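Local coordinates for NOL1/NOP2/sun family protein (Enterococcus faecium, PDB 3M4X) that probably methylates cytosine in ribosomal RNA at carbon 5, using S-adenosylmethionine, as other enzymes of the RsmB/RsmF (NOL1/NOP2/Sun) family do, at residues S186-F191 against K199-E204; L230-C235 against E243-W248. All coordinates share one frame; numbering follows the deposited sequence.

Contact 1 of 2, residues S186-F191 against K199-E204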
ATOM      1  N   SER A 186     -18.521   8.396  -2.469  1.00 42.68           N
ATOM      2  CA  SER A 186     -19.762   8.240  -1.691  1.00 43.21           C
ATOM      3  C   SER A 186     -19.872   6.915  -0.931  1.00 48.89           C
ATOM      4  O   SER A 186     -20.650   6.804   0.023  1.00 58.03           O
ATOM      5  CB  SER A 186     -21.015   8.507  -2.544  1.00 40.83           C
ATOM      6  OG  SER A 186     -20.981   7.822  -3.785  1.00 40.55           O
ATOM      7  N   GLY A 187     -19.095   5.920  -1.344  1.00 50.72           N
ATOM      8  CA  GLY A 187     -18.970   4.689  -0.576  1.00 50.51           C
ATOM      9  C   GLY A 187     -20.146   3.732  -0.662  1.00 49.17           C
ATOM     10  O   GLY A 187     -20.493   3.067   0.315  1.00 53.59           O
ATOM     11  N   GLU A 188     -20.762   3.651  -1.835  1.00 48.34           N
ATOM     12  CA  GLU A 188     -21.881   2.747  -2.027  1.00 46.86           C
ATOM     13  C   GLU A 188     -21.389   1.319  -2.174  1.00 44.98           C
ATOM     14  O   GLU A 188     -22.163   0.371  -2.057  1.00 45.90           O
ATOM     15  CB  GLU A 188     -22.710   3.173  -3.234  1.00 43.50           C
ATOM     16  CG  GLU A 188     -23.116   4.626  -3.184  1.00 46.32           C
ATOM     17  CD  GLU A 188     -23.608   5.129  -4.525  1.00 52.50           C
ATOM     18  OE1 GLU A 188     -23.506   4.371  -5.512  1.00 51.19           O
ATOM     19  OE2 GLU A 188     -24.101   6.276  -4.591  1.00 61.35           O
ATOM     20  N   GLY A 189     -20.089   1.179  -2.415  1.00 46.53           N
ATOM     21  CA  GLY A 189     -19.448  -0.122  -2.478  1.00 40.41           C
ATOM     22  C   GLY A 189     -19.074  -0.601  -1.096  1.00 42.64           C
ATOM     23  O   GLY A 189     -18.603  -1.728  -0.926  1.00 42.80           O
HETATM   24  N   MSE A 190     -19.294   0.254  -0.098  1.00 46.71           N
HETATM   25  CA  MSE A 190     -18.998  -0.094   1.292  1.00 45.13           C
HETATM   26  C   MSE A 190     -20.271  -0.399   2.100  1.00 49.85           C
HETATM   27  O   MSE A 190     -20.199  -0.654   3.306  1.00 55.24           O
HETATM   28  CB  MSE A 190     -18.207   1.028   1.977  1.00 45.06           C
HETATM   29  CG  MSE A 190     -16.801   1.275   1.418  1.00 51.56           C
HETATM   30 SE   MSE A 190     -15.607  -0.290   1.550  1.00 85.99          SE
HETATM   31  CE  MSE A 190     -15.663  -0.870  -0.322  1.00142.67           C
ATOM     32  N   PHE A 191     -21.425  -0.377   1.439  1.00 47.67           N
ATOM     33  CA  PHE A 191     -22.705  -0.639   2.115  1.00 51.66           C
ATOM     34  C   PHE A 191     -22.768  -1.984   2.874  1.00 55.96           C
ATOM     35  O   PHE A 191     -23.173  -2.024   4.042  1.00 55.56           O
ATOM     36  CB  PHE A 191     -23.869  -0.544   1.126  1.00 48.70           C
ATOM     37  CG  PHE A 191     -24.289   0.860   0.808  1.00 45.68           C
ATOM     38  CD1 PHE A 191     -23.586   1.945   1.309  1.00 47.09           C
ATOM     39  CD2 PHE A 191     -25.384   1.096  -0.006  1.00 40.81           C
ATOM     40  CE1 PHE A 191     -23.972   3.248   1.010  1.00 41.10           C
ATOM     41  CE2 PHE A 191     -25.774   2.392  -0.306  1.00 45.42           C
ATOM     42  CZ  PHE A 191     -25.064   3.467   0.203  1.00 42.94           C
ATOM     43  N   LYS A 199     -25.671   4.937   6.657  1.00 81.12           N
ATOM     44  CA  LYS A 199     -26.077   6.075   7.469  1.00 85.46           C
ATOM     45  C   LYS A 199     -25.585   7.405   6.904  1.00 82.05           C
ATOM     46  O   LYS A 199     -26.321   8.388   6.892  1.00 82.98           O
ATOM     47  CB  LYS A 199     -25.561   5.906   8.899  1.00 91.42           C
ATOM     48  CG  LYS A 199     -26.130   4.704   9.627  1.00101.27           C
ATOM     49  CD  LYS A 199     -26.919   5.125  10.861  1.00111.32           C
ATOM     50  CE  LYS A 199     -26.018   5.744  11.926  1.00115.54           C
ATOM     51  NZ  LYS A 199     -26.776   6.144  13.152  1.00117.94           N
ATOM     52  N   GLU A 200     -24.340   7.427   6.436  1.00 78.15           N
ATOM     53  CA  GLU A 200     -23.699   8.662   5.996  1.00 75.94           C
ATOM     54  C   GLU A 200     -24.052   9.047   4.559  1.00 69.12           C
ATOM     55  O   GLU A 200     -23.747  10.157   4.114  1.00 67.09           O
ATOM     56  CB  GLU A 200     -22.181   8.539   6.126  1.00 83.92           C
ATOM     57  CG  GLU A 200     -21.719   7.869   7.407  1.00 95.59           C
ATOM     58  CD  GLU A 200     -21.092   8.839   8.385  1.00104.02           C
ATOM     59  OE1 GLU A 200     -20.737   9.964   7.963  1.00105.81           O
ATOM     60  OE2 GLU A 200     -20.950   8.473   9.574  1.00105.21           O
ATOM     61  N   TRP A 201     -24.684   8.130   3.830  1.00 63.64           N
ATOM     62  CA  TRP A 201     -25.062   8.387   2.441  1.00 59.19           C
ATOM     63  C   TRP A 201     -26.273   9.317   2.343  1.00 62.43           C
ATOM     64  O   TRP A 201     -27.271   9.122   3.032  1.00 65.46           O
ATOM     65  CB  TRP A 201     -25.373   7.070   1.716  1.00 55.26           C
ATOM     66  CG  TRP A 201     -25.530   7.212   0.222  1.00 53.26           C
ATOM     67  CD1 TRP A 201     -24.557   7.036  -0.724  1.00 52.39           C
ATOM     68  CD2 TRP A 201     -26.722   7.570  -0.496  1.00 48.09           C
ATOM     69  NE1 TRP A 201     -25.069   7.255  -1.981  1.00 49.10           N
ATOM     70  CE2 TRP A 201     -26.397   7.580  -1.868  1.00 50.61           C
ATOM     71  CE3 TRP A 201     -28.029   7.881  -0.111  1.00 50.95           C
ATOM     72  CZ2 TRP A 201     -27.328   7.895  -2.855  1.00 51.36           C
ATOM     73  CZ3 TRP A 201     -28.955   8.180  -1.091  1.00 53.64           C
ATOM     74  CH2 TRP A 201     -28.600   8.187  -2.449  1.00 55.66           C
ATOM     75  N   THR A 202     -26.187  10.324   1.479  1.00 62.97           N
ATOM     76  CA  THR A 202     -27.360  11.125   1.141  1.00 62.56           C
ATOM     77  C   THR A 202     -27.483  11.200  -0.361  1.00 60.34           C
ATOM     78  O   THR A 202     -26.600  10.747  -1.095  1.00 62.55           O
ATOM     79  CB  THR A 202     -27.302  12.560   1.703  1.00 69.05           C
ATOM     80  OG1 THR A 202     -26.398  13.352   0.923  1.00 75.67           O
ATOM     81  CG2 THR A 202     -26.847  12.551   3.153  1.00 73.29           C
ATOM     82  N   GLU A 203     -28.572  11.798  -0.816  1.00 55.80           N
ATOM     83  CA  GLU A 203     -28.832  11.923  -2.239  1.00 60.41           C
ATOM     84  C   GLU A 203     -27.855  12.906  -2.888  1.00 54.95           C
ATOM     85  O   GLU A 203     -27.668  12.905  -4.105  1.00 50.25           O
ATOM     86  CB  GLU A 203     -30.278  12.375  -2.456  1.00 63.96           C
ATOM     87  CG  GLU A 203     -30.817  12.112  -3.844  1.00 68.93           C
ATOM     88  CD  GLU A 203     -32.283  12.468  -3.951  1.00 79.09           C
ATOM     89  OE1 GLU A 203     -32.799  12.563  -5.086  1.00 81.12           O
ATOM     90  OE2 GLU A 203     -32.919  12.660  -2.893  1.00 83.54           O
ATOM     91  N   GLU A 204     -27.231  13.742  -2.067  1.00 54.96           N
ATOM     92  CA  GLU A 204     -26.324  14.768  -2.569  1.00 59.92           C
ATOM     93  C   GLU A 204     -24.864  14.334  -2.528  1.00 58.07           C
ATOM     94  O   GLU A 204     -23.987  15.058  -2.985  1.00 59.65           O
ATOM     95  CB  GLU A 204     -26.489  16.065  -1.775  1.00 65.82           C
ATOM     96  CG  GLU A 204     -27.773  16.823  -2.073  1.00 76.54           C
ATOM     97  CD  GLU A 204     -27.902  18.084  -1.243  1.00 83.98           C
ATOM     98  OE1 GLU A 204     -27.353  18.119  -0.119  1.00 87.54           O
ATOM     99  OE2 GLU A 204     -28.551  19.038  -1.715  1.00 85.99           O
TER
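Phe191 and Trp201 pack as an offset edge-to-face pair, with the phenyl edge directed at the indole and the planes at 85°. One face of Phe191 carries Glu188 CA, set toward the rim, while at the phenyl edge and in its plane stands Trp201 CG, with CZ of Phe191 only 3.7 Å from Trp201 CD1. The indole rim has polar neighbours: Glu188 OE2 near NE1, and Ser186 O at 4.0 Å from Trp201 CD1. The loop 186-191 belongs to the sequence that follows the Pro-Cys motif of RNA cytosine-5 methyltransferases, on the Rossmann-like catalytic domain, and Trp201 comes just after helix 195-200. With its CG anti to the backbone N (chi1 -170°), Trp201 turns the indole back onto that loop.

The interaction is partly directional. Trp201 NE1 donates to Glu188 OE2 at 3.0 Å with an N-H...O angle of 152°, meeting the carboxylate on its anti side and somewhat above its plane. The extended Glu188 chain slants across the indole edge, its CG 3.5 Å from Trp201 NE1. Because Glu188 OE1 accepts from Phe237 N, both carboxylate oxygens are engaged, which helps fix the rotation of the group. Helix 10-20 joins in, with Phe12 meeting Phe191 edge-to-face and Gln11 touching Trp201, so the N-terminal segment packs against this catalytic-domain loop. Ser186 OG is bonded to Glu241 and Thr236. Within the loop, Met190 N, of selenomethionine, bonds to Gly187 O and closes a tight turn. Beyond the tryptophan, Thr202 caps the turn into helix 205-222: its OG1 accepts from Glu204 N at 3.1 Å.

Contact 2 of 2, residues L230-C235 against E243-W248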
ATOM      1  N   LEU A 230      -2.067   7.670 -15.133  1.00 29.43           N
ATOM      2  CA  LEU A 230      -2.958   7.970 -14.034  1.00 30.14           C
ATOM      3  C   LEU A 230      -3.958   6.848 -13.894  1.00 33.38           C
ATOM      4  O   LEU A 230      -4.656   6.492 -14.850  1.00 33.21           O
ATOM      5  CB  LEU A 230      -3.722   9.251 -14.329  1.00 34.30           C
ATOM      6  CG  LEU A 230      -4.897   9.525 -13.404  1.00 32.86           C
ATOM      7  CD1 LEU A 230      -4.386   9.816 -12.013  1.00 35.19           C
ATOM      8  CD2 LEU A 230      -5.664  10.693 -13.943  1.00 37.29           C
ATOM      9  N   ILE A 231      -4.018   6.281 -12.699  1.00 33.53           N
ATOM     10  CA  ILE A 231      -5.031   5.303 -12.383  1.00 32.19           C
ATOM     11  C   ILE A 231      -6.016   5.929 -11.386  1.00 35.31           C
ATOM     12  O   ILE A 231      -5.615   6.367 -10.302  1.00 37.26           O
ATOM     13  CB  ILE A 231      -4.423   4.002 -11.816  1.00 30.76           C
ATOM     14  CG1 ILE A 231      -3.657   3.223 -12.896  1.00 32.02           C
ATOM     15  CG2 ILE A 231      -5.525   3.112 -11.242  1.00 32.47           C
ATOM     16  CD1 ILE A 231      -2.231   3.699 -13.154  1.00 30.60           C
ATOM     17  N   TYR A 232      -7.290   5.993 -11.774  1.00 26.46           N
ATOM     18  CA  TYR A 232      -8.351   6.541 -10.923  1.00 26.93           C
ATOM     19  C   TYR A 232      -9.315   5.459 -10.472  1.00 29.75           C
ATOM     20  O   TYR A 232      -9.742   4.617 -11.264  1.00 32.23           O
ATOM     21  CB  TYR A 232      -9.147   7.606 -11.676  1.00 33.55           C
ATOM     22  CG  TYR A 232     -10.357   8.146 -10.928  1.00 30.52           C
ATOM     23  CD1 TYR A 232     -10.202   9.044  -9.887  1.00 29.48           C
ATOM     24  CD2 TYR A 232     -11.654   7.767 -11.280  1.00 31.45           C
ATOM     25  CE1 TYR A 232     -11.288   9.558  -9.213  1.00 29.94           C
ATOM     26  CE2 TYR A 232     -12.767   8.276 -10.605  1.00 32.53           C
ATOM     27  CZ  TYR A 232     -12.574   9.182  -9.574  1.00 37.06           C
ATOM     28  OH  TYR A 232     -13.650   9.714  -8.880  1.00 33.92           O
ATOM     29  N   SER A 233      -9.684   5.494  -9.201  1.00 33.89           N
ATOM     30  CA  SER A 233     -10.561   4.460  -8.677  1.00 35.62           C
ATOM     31  C   SER A 233     -11.460   4.963  -7.578  1.00 34.76           C
ATOM     32  O   SER A 233     -11.192   5.979  -6.925  1.00 34.32           O
ATOM     33  CB  SER A 233      -9.767   3.277  -8.152  1.00 33.11           C
ATOM     34  OG  SER A 233      -9.306   3.546  -6.839  1.00 45.32           O
ATOM     35  N   THR A 234     -12.512   4.196  -7.346  1.00 33.76           N
ATOM     36  CA  THR A 234     -13.545   4.611  -6.439  1.00 35.66           C
ATOM     37  C   THR A 234     -14.228   3.355  -5.900  1.00 38.58           C
ATOM     38  O   THR A 234     -14.229   2.319  -6.561  1.00 39.30           O
ATOM     39  CB  THR A 234     -14.507   5.531  -7.219  1.00 42.32           C
ATOM     40  OG1 THR A 234     -14.476   6.853  -6.661  1.00 49.38           O
ATOM     41  CG2 THR A 234     -15.897   4.971  -7.244  1.00 26.77           C
ATOM     42  N   CYS A 235     -14.770   3.421  -4.689  1.00 37.64           N
ATOM     43  CA  CYS A 235     -15.545   2.298  -4.171  1.00 39.92           C
ATOM     44  C   CYS A 235     -17.028   2.657  -4.122  1.00 42.46           C
ATOM     45  O   CYS A 235     -17.717   2.412  -3.142  1.00 41.03           O
ATOM     46  CB  CYS A 235     -15.026   1.829  -2.804  1.00 45.04           C
ATOM     47  SG  CYS A 235     -15.074   3.073  -1.499  1.00 70.53           S
ATOM     48  N   GLU A 243     -17.862   7.426 -14.464  1.00 34.79           N
ATOM     49  CA  GLU A 243     -17.830   7.811 -15.881  1.00 37.11           C
ATOM     50  C   GLU A 243     -17.822   9.327 -16.098  1.00 37.28           C
ATOM     51  O   GLU A 243     -17.260   9.807 -17.081  1.00 37.22           O
ATOM     52  CB  GLU A 243     -19.006   7.215 -16.670  1.00 32.79           C
ATOM     53  CG  GLU A 243     -18.970   5.711 -16.871  1.00 34.01           C
ATOM     54  CD  GLU A 243     -19.597   4.941 -15.710  1.00 42.29           C
ATOM     55  OE1 GLU A 243     -19.943   5.579 -14.695  1.00 44.92           O
ATOM     56  OE2 GLU A 243     -19.736   3.697 -15.812  1.00 39.43           O
ATOM     57  N   GLU A 244     -18.468  10.082 -15.214  1.00 37.47           N
ATOM     58  CA  GLU A 244     -18.540  11.526 -15.417  1.00 39.06           C
ATOM     59  C   GLU A 244     -17.205  12.180 -15.066  1.00 41.71           C
ATOM     60  O   GLU A 244     -16.795  13.125 -15.727  1.00 40.73           O
ATOM     61  CB  GLU A 244     -19.711  12.167 -14.664  1.00 36.78           C
ATOM     62  CG  GLU A 244     -21.077  11.808 -15.258  1.00 40.98           C
ATOM     63  CD  GLU A 244     -22.248  12.522 -14.568  1.00 46.64           C
ATOM     64  OE1 GLU A 244     -22.033  13.603 -13.988  1.00 51.79           O
ATOM     65  OE2 GLU A 244     -23.385  12.001 -14.613  1.00 47.09           O
ATOM     66  N   ILE A 245     -16.528  11.650 -14.045  1.00 40.56           N
ATOM     67  CA  ILE A 245     -15.165  12.064 -13.713  1.00 41.38           C
ATOM     68  C   ILE A 245     -14.168  11.783 -14.851  1.00 39.86           C
ATOM     69  O   ILE A 245     -13.359  12.643 -15.201  1.00 40.13           O
ATOM     70  CB  ILE A 245     -14.672  11.391 -12.416  1.00 42.64           C
ATOM     71  CG1 ILE A 245     -15.284  12.083 -11.199  1.00 41.34           C
ATOM     72  CG2 ILE A 245     -13.148  11.458 -12.322  1.00 41.83           C
ATOM     73  CD1 ILE A 245     -15.026  13.586 -11.150  1.00 35.37           C
ATOM     74  N   ILE A 246     -14.232  10.584 -15.432  1.00 33.77           N
ATOM     75  CA  ILE A 246     -13.390  10.255 -16.580  1.00 28.96           C
ATOM     76  C   ILE A 246     -13.668  11.131 -17.819  1.00 37.16           C
ATOM     77  O   ILE A 246     -12.748  11.495 -18.549  1.00 43.49           O
ATOM     78  CB  ILE A 246     -13.493   8.770 -16.965  1.00 32.48           C
ATOM     79  CG1 ILE A 246     -13.306   7.884 -15.730  1.00 30.77           C
ATOM     80  CG2 ILE A 246     -12.446   8.428 -18.015  1.00 32.57           C
ATOM     81  CD1 ILE A 246     -11.987   8.115 -15.036  1.00 30.69           C
ATOM     82  N   SER A 247     -14.936  11.462 -18.058  1.00 36.80           N
ATOM     83  CA  SER A 247     -15.294  12.350 -19.160  1.00 36.82           C
ATOM     84  C   SER A 247     -14.685  13.713 -18.910  1.00 31.31           C
ATOM     85  O   SER A 247     -14.050  14.291 -19.774  1.00 41.00           O
ATOM     86  CB  SER A 247     -16.821  12.496 -19.260  1.00 35.86           C
ATOM     87  OG  SER A 247     -17.433  11.232 -19.409  1.00 32.92           O
ATOM     88  N   TRP A 248     -14.921  14.229 -17.713  1.00 32.49           N
ATOM     89  CA  TRP A 248     -14.362  15.491 -17.286  1.00 38.62           C
ATOM     90  C   TRP A 248     -12.840  15.529 -17.487  1.00 38.06           C
ATOM     91  O   TRP A 248     -12.302  16.514 -18.002  1.00 41.88           O
ATOM     92  CB  TRP A 248     -14.727  15.740 -15.821  1.00 41.04           C
ATOM     93  CG  TRP A 248     -14.142  17.008 -15.275  1.00 47.07           C
ATOM     94  CD1 TRP A 248     -14.647  18.270 -15.413  1.00 40.38           C
ATOM     95  CD2 TRP A 248     -12.941  17.136 -14.498  1.00 44.56           C
ATOM     96  NE1 TRP A 248     -13.837  19.173 -14.771  1.00 44.89           N
ATOM     97  CE2 TRP A 248     -12.781  18.507 -14.203  1.00 43.18           C
ATOM     98  CE3 TRP A 248     -11.984  16.224 -14.025  1.00 45.93           C
ATOM     99  CZ2 TRP A 248     -11.714  18.989 -13.449  1.00 38.39           C
ATOM    100  CZ3 TRP A 248     -10.922  16.702 -13.279  1.00 41.30           C
ATOM    101  CH2 TRP A 248     -10.791  18.077 -13.005  1.00 43.05           C
TER
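Tyr232 reaches from strand 228-234 to the flank of helix 243-252, where Ile245 and Ile246 receive its ring. This is the packing of a strand against the helix that follows it in a Rossmann-like methyltransferase domain, here across the loop that begins at the family's Thr-Cys motif, at the end of the strand. CB of Tyr232 points toward the helix, and CG lies anti to the backbone N (chi1 174°), which sends the ring outward from the sheet. Along the ring, CD2 comes first, 3.8 Å from CD1 of Ile246, a methyl that approaches obliquely. Farther out, CE2 and CZ of Tyr232 both lie 3.6 Å from CG2 of Ile245. That methyl sits over one face of the ring, 3.9 Å from the centroid and 23° off the normal, a CH-pi contact displaced toward the rim. At the tip, OH of Tyr232 passes 3.7 Å from Ile245 CG1 and gives its hydrogen bond to the carbonyl O of Glu241, just before the helix.

Neighbouring elements complete the surroundings: Gln213 and Leu217 of helix 205-222 touch Ile245, and Phe296 and Ala298 of strand 295-302 touch Ile246. On the helix itself, Glu243 O takes two donors from opposite faces of its plane, Ser247 N and Ser247 OG; Ser247 OG lies 2.7 Å from Glu243 O.

Apolar methyls meet the ring by dispersion and a CH-pi contact, while the buried hydroxyl is satisfied by a main-chain carbonyl, so one side chain joins apolar and polar contacts.

How the contacts relate
From the N terminus, the chain leaves strand 176-182, and contact 1 closes the loop through helix 195-200. Helix 205-222 then leads to strand 228-234, and contact 2 closes the following loop onto helix 243-252. The two are in series, neither nested nor crossed, with centres about 17 Å apart. They nevertheless meet in space: Gly189 N lies 2.8 Å from Cys235 O, a probable hydrogen bond, and Met190 packs on Cys235, the cysteine of the family's Thr-Cys motif. Glu241, in the loop that contact 2 closes, has a bond to each contact. Together they tie the loops after two neighbouring parallel strands to the helices around them.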